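Local coordinates for protein citryl-spermidine/3,4-dihydroxybenzoyl-citryl-spermidine:spermidine ligase (Bacillus anthracis, PDB 3TO3) that catalyses the ATP-dependent condensation of spermidine with citryl-spermidine intermediates, a step in making the siderophore petrobactin, and works as a homodimer, at residues B[4-12]-B[173-181]; B[112-121]-B[572-580]. All coordinates share one frame; numbering follows the deposited sequence.

Contact 1: residues B[4-12]-B[173-181]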
loop_
_atom_site.group_PDB
_atom_site.type_symbol
_atom_site.label_atom_id
_atom_site.label_comp_id
_atom_site.label_asym_id
_atom_site.label_seq_id
_atom_site.Cartn_x
_atom_site.Cartn_y
_atom_site.Cartn_z
HETATM N N MSE B 4 -18.705 8.660 13.604
HETATM C CA MSE B 4 -17.758 7.680 14.165
HETATM C C MSE B 4 -18.433 6.720 15.175
HETATM O O MSE B 4 -19.086 7.160 16.133
HETATM C CB MSE B 4 -16.590 8.403 14.848
HETATM C CG MSE B 4 -15.656 9.167 13.920
HETATM SE SE MSE B 4 -14.634 7.968 12.746
HETATM C CE MSE B 4 -15.561 8.443 11.063
ATOM N N ASP B 5 -18.275 5.415 14.967
ATOM C CA ASP B 5 -18.999 4.431 15.777
ATOM C C ASP B 5 -18.216 3.795 16.935
ATOM O O ASP B 5 -17.083 4.179 17.238
ATOM C CB ASP B 5 -19.582 3.333 14.890
ATOM C CG ASP B 5 -18.511 2.372 14.358
ATOM O OD1 ASP B 5 -18.905 1.503 13.545
ATOM O OD2 ASP B 5 -17.303 2.478 14.749
HETATM N N MSE B 6 -18.847 2.799 17.557
HETATM C CA MSE B 6 -18.282 2.067 18.689
HETATM C C MSE B 6 -16.976 1.317 18.395
HETATM O O MSE B 6 -16.196 1.044 19.312
HETATM C CB MSE B 6 -19.313 1.077 19.223
HETATM C CG MSE B 6 -19.101 -0.341 18.705
HETATM SE SE MSE B 6 -20.414 -1.639 19.345
HETATM C CE MSE B 6 -19.387 -3.277 19.028
ATOM N N TYR B 7 -16.740 0.955 17.135
ATOM C CA TYR B 7 -15.466 0.328 16.776
ATOM C C TYR B 7 -14.357 1.369 16.806
ATOM O O TYR B 7 -13.224 1.085 17.255
ATOM C CB TYR B 7 -15.549 -0.404 15.432
ATOM C CG TYR B 7 -16.328 -1.690 15.557
ATOM C CD1 TYR B 7 -17.671 -1.759 15.192
ATOM C CD2 TYR B 7 -15.738 -2.824 16.098
ATOM C CE1 TYR B 7 -18.397 -2.942 15.331
ATOM C CE2 TYR B 7 -16.453 -4.009 16.242
ATOM C CZ TYR B 7 -17.779 -4.064 15.860
ATOM O OH TYR B 7 -18.474 -5.250 16.009
ATOM N N HIS B 8 -14.702 2.588 16.383
ATOM C CA HIS B 8 -13.781 3.700 16.479
ATOM C C HIS B 8 -13.427 3.942 17.949
ATOM O O HIS B 8 -12.258 4.021 18.322
ATOM C CB HIS B 8 -14.394 4.943 15.843
ATOM C CG HIS B 8 -13.550 6.169 15.976
ATOM N ND1 HIS B 8 -13.889 7.219 16.800
ATOM C CD2 HIS B 8 -12.384 6.517 15.385
ATOM C CE1 HIS B 8 -12.971 8.163 16.711
ATOM N NE2 HIS B 8 -12.044 7.759 15.862
ATOM N N THR B 9 -14.447 4.017 18.789
ATOM C CA THR B 9 -14.236 4.222 20.218
ATOM C C THR B 9 -13.318 3.181 20.858
ATOM O O THR B 9 -12.473 3.525 21.688
ATOM C CB THR B 9 -15.573 4.283 20.934
ATOM O OG1 THR B 9 -16.329 5.343 20.348
ATOM C CG2 THR B 9 -15.402 4.538 22.440
ATOM N N LYS B 10 -13.464 1.920 20.447
ATOM C CA LYS B 10 -12.629 0.827 20.959
ATOM C C LYS B 10 -11.169 1.018 20.622
ATOM O O LYS B 10 -10.292 0.867 21.481
ATOM C CB LYS B 10 -13.069 -0.528 20.387
ATOM C CG LYS B 10 -14.349 -1.085 20.977
ATOM C CD LYS B 10 -14.614 -2.486 20.437
ATOM C CE LYS B 10 -15.921 -3.065 20.964
ATOM N NZ LYS B 10 -15.823 -3.348 22.421
ATOM N N ILE B 11 -10.909 1.316 19.355
ATOM C CA ILE B 11 -9.549 1.511 18.897
ATOM C C ILE B 11 -8.871 2.589 19.716
ATOM O O ILE B 11 -7.717 2.418 20.167
ATOM C CB ILE B 11 -9.498 1.964 17.425
ATOM C CG1 ILE B 11 -9.970 0.849 16.547
ATOM C CG2 ILE B 11 -8.062 2.184 17.019
ATOM C CD1 ILE B 11 -8.954 -0.224 16.510
ATOM N N LEU B 12 -9.572 3.710 19.895
ATOM C CA LEU B 12 -8.988 4.805 20.655
ATOM C C LEU B 12 -8.713 4.419 22.106
ATOM O O LEU B 12 -7.626 4.671 22.612
ATOM C CB LEU B 12 -9.868 6.040 20.601
ATOM C CG LEU B 12 -9.712 6.817 19.312
ATOM C CD1 LEU B 12 -10.554 8.092 19.392
ATOM C CD2 LEU B 12 -8.252 7.149 19.132
ATOM N N PHE B 173 -4.375 -4.140 6.175
ATOM C CA PHE B 173 -5.563 -3.958 7.044
ATOM C C PHE B 173 -5.459 -2.648 7.803
ATOM O O PHE B 173 -4.480 -2.421 8.536
ATOM C CB PHE B 173 -5.718 -5.073 8.114
ATOM C CG PHE B 173 -6.244 -6.404 7.593
ATOM C CD1 PHE B 173 -6.598 -6.582 6.268
ATOM C CD2 PHE B 173 -6.372 -7.495 8.456
ATOM C CE1 PHE B 173 -7.094 -7.842 5.798
ATOM C CE2 PHE B 173 -6.851 -8.730 8.002
ATOM C CZ PHE B 173 -7.210 -8.905 6.665
ATOM N N GLN B 174 -6.468 -1.786 7.670
ATOM C CA GLN B 174 -6.614 -0.706 8.650
ATOM C C GLN B 174 -7.500 -1.241 9.789
ATOM O O GLN B 174 -7.868 -2.429 9.781
ATOM C CB GLN B 174 -7.144 0.572 8.003
ATOM C CG GLN B 174 -6.093 1.232 7.100
ATOM C CD GLN B 174 -4.746 1.450 7.820
ATOM O OE1 GLN B 174 -3.688 1.062 7.307
ATOM N NE2 GLN B 174 -4.786 2.078 9.013
ATOM N N TYR B 175 -7.829 -0.415 10.781
ATOM C CA TYR B 175 -8.468 -0.976 11.972
ATOM C C TYR B 175 -9.789 -1.732 11.711
ATOM O O TYR B 175 -10.052 -2.755 12.349
ATOM C CB TYR B 175 -8.624 0.057 13.079
ATOM C CG TYR B 175 -9.850 0.956 13.007
ATOM C CD1 TYR B 175 -11.060 0.575 13.585
ATOM C CD2 TYR B 175 -9.778 2.215 12.428
ATOM C CE1 TYR B 175 -12.177 1.420 13.550
ATOM C CE2 TYR B 175 -10.878 3.058 12.388
ATOM C CZ TYR B 175 -12.077 2.664 12.941
ATOM O OH TYR B 175 -13.164 3.522 12.896
ATOM N N ARG B 176 -10.592 -1.239 10.771
ATOM C CA ARG B 176 -11.915 -1.796 10.529
ATOM C C ARG B 176 -11.843 -3.189 9.901
ATOM O O ARG B 176 -12.480 -4.123 10.375
ATOM C CB ARG B 176 -12.738 -0.830 9.686
ATOM C CG ARG B 176 -14.232 -0.990 9.839
ATOM C CD ARG B 176 -14.969 0.266 9.380
ATOM N NE ARG B 176 -14.994 1.268 10.432
ATOM C CZ ARG B 176 -15.824 1.202 11.468
ATOM N NH1 ARG B 176 -16.672 0.183 11.563
ATOM N NH2 ARG B 176 -15.803 2.135 12.408
ATOM N N ASP B 177 -11.039 -3.333 8.849
ATOM C CA ASP B 177 -10.754 -4.644 8.297
ATOM C C ASP B 177 -10.130 -5.571 9.337
ATOM O O ASP B 177 -10.389 -6.779 9.347
ATOM C CB ASP B 177 -9.835 -4.531 7.079
ATOM C CG ASP B 177 -10.590 -4.138 5.804
ATOM O OD1 ASP B 177 -11.803 -4.453 5.675
ATOM O OD2 ASP B 177 -9.952 -3.518 4.928
ATOM N N ASN B 178 -9.303 -5.012 10.209
ATOM C CA ASN B 178 -8.649 -5.834 11.218
ATOM C C ASN B 178 -9.698 -6.457 12.156
ATOM O O ASN B 178 -9.646 -7.669 12.461
ATOM C CB ASN B 178 -7.609 -5.030 12.027
ATOM C CG ASN B 178 -6.813 -5.907 12.929
ATOM O OD1 ASN B 178 -6.154 -6.860 12.445
ATOM N ND2 ASN B 178 -6.904 -5.664 14.255
ATOM N N PHE B 179 -10.636 -5.616 12.609
ATOM C CA PHE B 179 -11.797 -6.063 13.368
ATOM C C PHE B 179 -12.594 -7.145 12.625
ATOM O O PHE B 179 -13.089 -8.085 13.243
ATOM C CB PHE B 179 -12.721 -4.908 13.675
ATOM C CG PHE B 179 -12.396 -4.192 14.947
ATOM C CD1 PHE B 179 -11.906 -4.867 16.038
ATOM C CD2 PHE B 179 -12.583 -2.840 15.049
ATOM C CE1 PHE B 179 -11.608 -4.180 17.210
ATOM C CE2 PHE B 179 -12.287 -2.164 16.213
ATOM C CZ PHE B 179 -11.801 -2.836 17.292
ATOM N N ARG B 180 -12.728 -7.006 11.311
ATOM C CA ARG B 180 -13.550 -7.937 10.564
ATOM C C ARG B 180 -12.881 -9.287 10.373
ATOM O O ARG B 180 -13.496 -10.318 10.566
ATOM C CB ARG B 180 -13.947 -7.348 9.198
ATOM C CG ARG B 180 -15.081 -6.340 9.250
ATOM C CD ARG B 180 -15.661 -6.017 7.841
ATOM N NE ARG B 180 -14.891 -4.989 7.142
ATOM C CZ ARG B 180 -15.204 -3.693 7.097
ATOM N NH1 ARG B 180 -16.303 -3.244 7.704
ATOM N NH2 ARG B 180 -14.412 -2.841 6.437
ATOM N N TYR B 181 -11.656 -9.261 9.865
ATOM C CA TYR B 181 -10.947 -10.483 9.528
ATOM C C TYR B 181 -9.871 -11.010 10.461
ATOM O O TYR B 181 -9.396 -12.133 10.261
ATOM C CB TYR B 181 -10.393 -10.341 8.114
ATOM C CG TYR B 181 -11.484 -9.939 7.197
ATOM C CD1 TYR B 181 -12.559 -10.804 6.951
ATOM C CD2 TYR B 181 -11.480 -8.698 6.590
ATOM C CE1 TYR B 181 -13.612 -10.426 6.111
ATOM C CE2 TYR B 181 -12.519 -8.311 5.735
ATOM C CZ TYR B 181 -13.577 -9.175 5.499
ATOM O OH TYR B 181 -14.600 -8.778 4.673
#

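Contact 2: residues B[112-121]-B[572-580]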
loop_
_atom_site.group_PDB
_atom_site.type_symbol
_atom_site.label_atom_id
_atom_site.label_comp_id
_atom_site.label_asym_id
_atom_site.label_seq_id
_atom_site.Cartn_x
_atom_site.Cartn_y
_atom_site.Cartn_z
ATOM N N ASN B 112 25.365 0.368 9.536
ATOM C CA ASN B 112 24.700 0.546 8.240
ATOM C C ASN B 112 23.676 -0.513 7.797
ATOM O O ASN B 112 23.936 -1.720 7.857
ATOM C CB ASN B 112 25.721 0.767 7.129
ATOM C CG ASN B 112 25.215 1.735 6.084
ATOM O OD1 ASN B 112 24.668 1.333 5.052
ATOM N ND2 ASN B 112 25.355 3.029 6.367
ATOM N N VAL B 113 22.501 -0.050 7.364
ATOM C CA VAL B 113 21.519 -0.935 6.741
ATOM C C VAL B 113 20.949 -0.319 5.454
ATOM O O VAL B 113 21.278 0.801 5.109
ATOM C CB VAL B 113 20.378 -1.337 7.719
ATOM C CG1 VAL B 113 20.910 -2.260 8.831
ATOM C CG2 VAL B 113 19.694 -0.104 8.320
ATOM N N GLU B 114 20.095 -1.051 4.745
ATOM C CA GLU B 114 19.434 -0.477 3.586
ATOM C C GLU B 114 18.246 0.353 4.081
ATOM O O GLU B 114 17.306 -0.169 4.692
ATOM C CB GLU B 114 19.015 -1.575 2.586
ATOM C CG GLU B 114 18.211 -1.076 1.393
ATOM C CD GLU B 114 19.003 -0.127 0.499
ATOM O OE1 GLU B 114 20.227 -0.356 0.342
ATOM O OE2 GLU B 114 18.401 0.841 -0.043
ATOM N N GLN B 115 18.313 1.648 3.793
ATOM C CA GLN B 115 17.355 2.643 4.265
ATOM C C GLN B 115 15.933 2.253 3.936
ATOM O O GLN B 115 15.049 2.276 4.779
ATOM C CB GLN B 115 17.633 3.980 3.582
ATOM C CG GLN B 115 16.812 5.107 4.164
ATOM C CD GLN B 115 17.031 5.231 5.656
ATOM O OE1 GLN B 115 18.167 5.390 6.109
ATOM N NE2 GLN B 115 15.949 5.128 6.434
ATOM N N THR B 116 15.738 1.924 2.670
ATOM C CA THR B 116 14.501 1.372 2.169
ATOM C C THR B 116 13.978 0.198 3.016
ATOM O O THR B 116 12.814 0.184 3.402
ATOM C CB THR B 116 14.718 0.906 0.720
ATOM O OG1 THR B 116 14.275 1.934 -0.161
ATOM C CG2 THR B 116 13.961 -0.371 0.429
ATOM N N LYS B 117 14.825 -0.786 3.296
ATOM C CA LYS B 117 14.380 -1.933 4.074
ATOM C C LYS B 117 14.083 -1.478 5.500
ATOM O O LYS B 117 13.069 -1.861 6.058
ATOM C CB LYS B 117 15.405 -3.068 4.044
ATOM C CG LYS B 117 15.891 -3.435 2.642
ATOM C CD LYS B 117 14.978 -4.452 1.986
ATOM C CE LYS B 117 15.019 -5.758 2.752
ATOM N NZ LYS B 117 14.186 -6.859 2.179
ATOM N N LEU B 118 14.952 -0.634 6.061
ATOM C CA LEU B 118 14.722 -0.052 7.391
ATOM C C LEU B 118 13.343 0.624 7.536
ATOM O O LEU B 118 12.632 0.409 8.501
ATOM C CB LEU B 118 15.812 0.971 7.706
ATOM C CG LEU B 118 15.719 1.574 9.115
ATOM C CD1 LEU B 118 15.713 0.443 10.143
ATOM C CD2 LEU B 118 16.872 2.545 9.394
ATOM N N ASP B 119 12.966 1.450 6.570
ATOM C CA ASP B 119 11.652 2.084 6.617
ATOM C C ASP B 119 10.490 1.077 6.638
ATOM O O ASP B 119 9.593 1.203 7.462
ATOM C CB ASP B 119 11.492 3.071 5.452
ATOM C CG ASP B 119 12.524 4.208 5.502
ATOM O OD1 ASP B 119 12.865 4.657 6.633
ATOM O OD2 ASP B 119 12.989 4.642 4.408
ATOM N N SER B 120 10.477 0.103 5.725
ATOM C CA SER B 120 9.448 -0.941 5.768
ATOM C C SER B 120 9.384 -1.677 7.102
ATOM O O SER B 120 8.312 -1.927 7.649
ATOM C CB SER B 120 9.694 -1.954 4.661
ATOM O OG SER B 120 9.515 -1.292 3.435
ATOM N N PHE B 121 10.548 -2.036 7.612
ATOM C CA PHE B 121 10.642 -2.765 8.863
ATOM C C PHE B 121 10.059 -1.944 10.013
ATOM O O PHE B 121 9.283 -2.467 10.818
ATOM C CB PHE B 121 12.099 -3.141 9.129
ATOM C CG PHE B 121 12.299 -4.046 10.311
ATOM C CD1 PHE B 121 11.487 -5.157 10.502
ATOM C CD2 PHE B 121 13.321 -3.810 11.204
ATOM C CE1 PHE B 121 11.683 -6.012 11.586
ATOM C CE2 PHE B 121 13.525 -4.648 12.292
ATOM C CZ PHE B 121 12.708 -5.766 12.472
ATOM N N LEU B 572 16.772 -14.385 10.700
ATOM C CA LEU B 572 15.487 -13.970 10.133
ATOM C C LEU B 572 15.301 -12.455 10.110
ATOM O O LEU B 572 14.790 -11.896 9.150
ATOM C CB LEU B 572 14.350 -14.617 10.914
ATOM C CG LEU B 572 14.389 -16.154 10.964
ATOM C CD1 LEU B 572 13.508 -16.662 12.081
ATOM C CD2 LEU B 572 13.974 -16.765 9.638
ATOM N N THR B 573 15.703 -11.802 11.181
ATOM C CA THR B 573 15.642 -10.362 11.248
ATOM C C THR B 573 16.637 -9.734 10.270
ATOM O O THR B 573 16.296 -8.795 9.574
ATOM C CB THR B 573 15.879 -9.896 12.697
ATOM O OG1 THR B 573 14.845 -10.450 13.536
ATOM C CG2 THR B 573 15.861 -8.397 12.793
ATOM N N LYS B 574 17.858 -10.260 10.186
ATOM C CA LYS B 574 18.843 -9.654 9.297
ATOM C C LYS B 574 18.281 -9.512 7.878
ATOM O O LYS B 574 18.553 -8.524 7.162
ATOM C CB LYS B 574 20.148 -10.453 9.263
ATOM C CG LYS B 574 21.253 -9.769 8.480
ATOM C CD LYS B 574 22.548 -10.568 8.651
ATOM C CE LYS B 574 23.759 -9.922 7.952
ATOM N NZ LYS B 574 24.418 -8.890 8.819
ATOM N N ARG B 575 17.472 -10.490 7.491
ATOM C CA ARG B 575 16.925 -10.520 6.148
ATOM C C ARG B 575 16.020 -9.316 5.835
ATOM O O ARG B 575 15.866 -8.930 4.676
ATOM C CB ARG B 575 16.192 -11.845 5.930
ATOM C CG ARG B 575 15.848 -12.137 4.483
ATOM C CD ARG B 575 15.856 -13.633 4.256
ATOM N NE ARG B 575 15.869 -14.353 5.530
ATOM C CZ ARG B 575 16.183 -15.636 5.658
ATOM N NH1 ARG B 575 16.171 -16.210 6.853
ATOM N NH2 ARG B 575 16.519 -16.347 4.588
ATOM N N ARG B 576 15.441 -8.721 6.874
ATOM C CA ARG B 576 14.509 -7.613 6.716
ATOM C C ARG B 576 15.226 -6.291 6.603
ATOM O O ARG B 576 14.582 -5.275 6.300
ATOM C CB ARG B 576 13.568 -7.519 7.925
ATOM C CG ARG B 576 13.101 -8.846 8.461
ATOM C CD ARG B 576 11.630 -9.072 8.186
ATOM N NE ARG B 576 10.826 -8.836 9.382
ATOM C CZ ARG B 576 10.661 -9.730 10.358
ATOM N NH1 ARG B 576 11.244 -10.924 10.274
ATOM N NH2 ARG B 576 9.917 -9.435 11.424
ATOM N N LEU B 577 16.513 -6.268 6.963
ATOM C CA LEU B 577 17.323 -5.040 6.838
ATOM C C LEU B 577 18.259 -4.914 5.622
ATOM O O LEU B 577 18.972 -3.919 5.505
ATOM C CB LEU B 577 18.108 -4.794 8.129
ATOM C CG LEU B 577 17.226 -4.975 9.370
ATOM C CD1 LEU B 577 18.081 -5.180 10.580
ATOM C CD2 LEU B 577 16.253 -3.811 9.554
ATOM N N TYR B 578 18.316 -5.927 4.754
ATOM C CA TYR B 578 19.241 -5.891 3.599
ATOM C C TYR B 578 18.580 -6.373 2.316
ATOM O O TYR B 578 17.760 -7.292 2.347
ATOM C CB TYR B 578 20.513 -6.720 3.874
ATOM C CG TYR B 578 21.279 -6.202 5.059
ATOM C CD1 TYR B 578 22.255 -5.219 4.911
ATOM C CD2 TYR B 578 20.985 -6.646 6.331
ATOM C CE1 TYR B 578 22.930 -4.722 6.008
ATOM C CE2 TYR B 578 21.642 -6.149 7.438
ATOM C CZ TYR B 578 22.615 -5.191 7.277
ATOM O OH TYR B 578 23.263 -4.705 8.388
ATOM N N ILE B 579 18.911 -5.739 1.194
ATOM C CA ILE B 579 18.463 -6.235 -0.096
ATOM C C ILE B 579 19.263 -7.502 -0.341
ATOM O O ILE B 579 18.727 -8.609 -0.463
ATOM C CB ILE B 579 18.788 -5.230 -1.232
ATOM C CG1 ILE B 579 18.054 -3.886 -1.042
ATOM C CG2 ILE B 579 18.510 -5.847 -2.603
ATOM C CD1 ILE B 579 16.567 -3.885 -1.423
ATOM N N ASP B 580 20.574 -7.329 -0.306
ATOM C CA ASP B 580 21.504 -8.392 -0.617
ATOM C C ASP B 580 22.448 -8.520 0.562
ATOM O O ASP B 580 22.796 -7.520 1.195
ATOM C CB ASP B 580 22.294 -8.051 -1.894
ATOM C CG ASP B 580 21.846 -8.868 -3.111
ATOM O OD1 ASP B 580 21.611 -10.095 -2.960
ATOM O OD2 ASP B 580 21.737 -8.279 -4.215
HETATM O O HOH W 1 11.997 -4.771 5.737
#

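Contact 1: residues B[4-12]-B[173-181]
One carboxylate does two jobs here: D5 is the N-cap of the N-terminal helix and also the salt-bridge partner of R176 on helix 175-181. The two helix segments cross almost perpendicularly, at 99°, with their axes 10.8 Å apart, a distance that large side chains must fill. Aspartate suits the cap because its short carboxylate can reach back to the first N-H groups of its own helix: OD2 accepts H8 N at 3.1 Å, nearly along its C-O axis, and a weak bond from Y7 N. R176 grips the same carboxylate end-on. Its NH2 reaches D5 OD2 at 2.8 Å, in the guanidinium plane but from above the carboxylate plane. The bond from NH1 to OD1, on the syn side, is longer (3.3 Å) and more bent. Arginine can carry a flat multiple donor across the gap on a chain bent at chi3; the same NH2 also donates to Y175 OH. The cationic group and the helix start would both be expected to favour a charged D5.

Next to the salt bridge is an apolar layer, where flat rings span the wide axis separation. Y7 CD2 sits over one face of F179, offset toward its rim, with the planes inclined at 59°. Branched I11 fits both rings, CD1 3.5 Å from Y175 CB and CG1 3.8 Å from F179 CE2. Helix 115-138 covers this layer: I134 touches I11 and F179, and F130 touches Y175. At the dimer interface, W251 of the second subunit bonds H8 NE2. Y175 OH lies at the edge of the H8 ring, close to its plane, 3.5 Å from H8 CB.

Contact 2: residues B[112-121]-B[572-580]
L577 pushes its side chain into the hollow between V113 and F121, the main projection in the packing of 572-580 on the start of helix 115-138. Its CB lies 3.8 Å from V113 CG1, while CD2 presses on F121 at CD2, 3.4 Å away; a branched leucine suits the spot because its stem and its tip can each fill a different dent. F121 is the broad surface of the helix. A chi1 of -173° extends its ring away from its own backbone N and across to R576, whose CB lies over one face. The guanidinium of R576 stands almost upright to the ring, planes 87° apart, and its NH2 is held by S166. T573 CG2 touches the ring at CZ.

At the helix start, V113 CG1 abuts the phenol of Y578, the two side chains crossing at about a right angle. The backbone joins in just there: E114 N donates to L577 O at 3.2 Å, 165° at the hydrogen. K117 folds over the opposing segment, bent at chi2 and chi3, its flexible methylenes following the backbone from R576 to Y578: CB lies 3.3 Å from R576 O, and CD meets I579 CD1. I579 in turn lays CG1 against E114 CG. A water fills the seam, donating to both K117 O and R576 O.

Residues 572-580 lie between strands 566-570 and 585-589 and pack on the first turns of helix 115-138. Helix 100-110 backs the hollow, with F108 against V113, L118 and L577 and L104 against F121, while helix 18-37 adds L31 beside F121 and L35 beside T573.

Helix 115-138 connects the two contacts: its first turns form one side of contact 2, and further along its I134 and F130 pack against contact 1. The contacts do not touch; their centres are 30 Å apart and their nearest atoms about 12 Å. In chain order 4-12, 112-121, 173-181, 572-580, each contact has one segment lying between the two of the other. Contact 2 comes nearer the nucleotide, with the side chain of R576 about 9 Å from bound ATP and about 11 Å from that of ATP-binding R311. In contact 1 the side chain of F179 is about 10 Å from that of M284, another ATP-binding residue. Contact 1 borders the dimer interface, whereas no other chain touches contact 2.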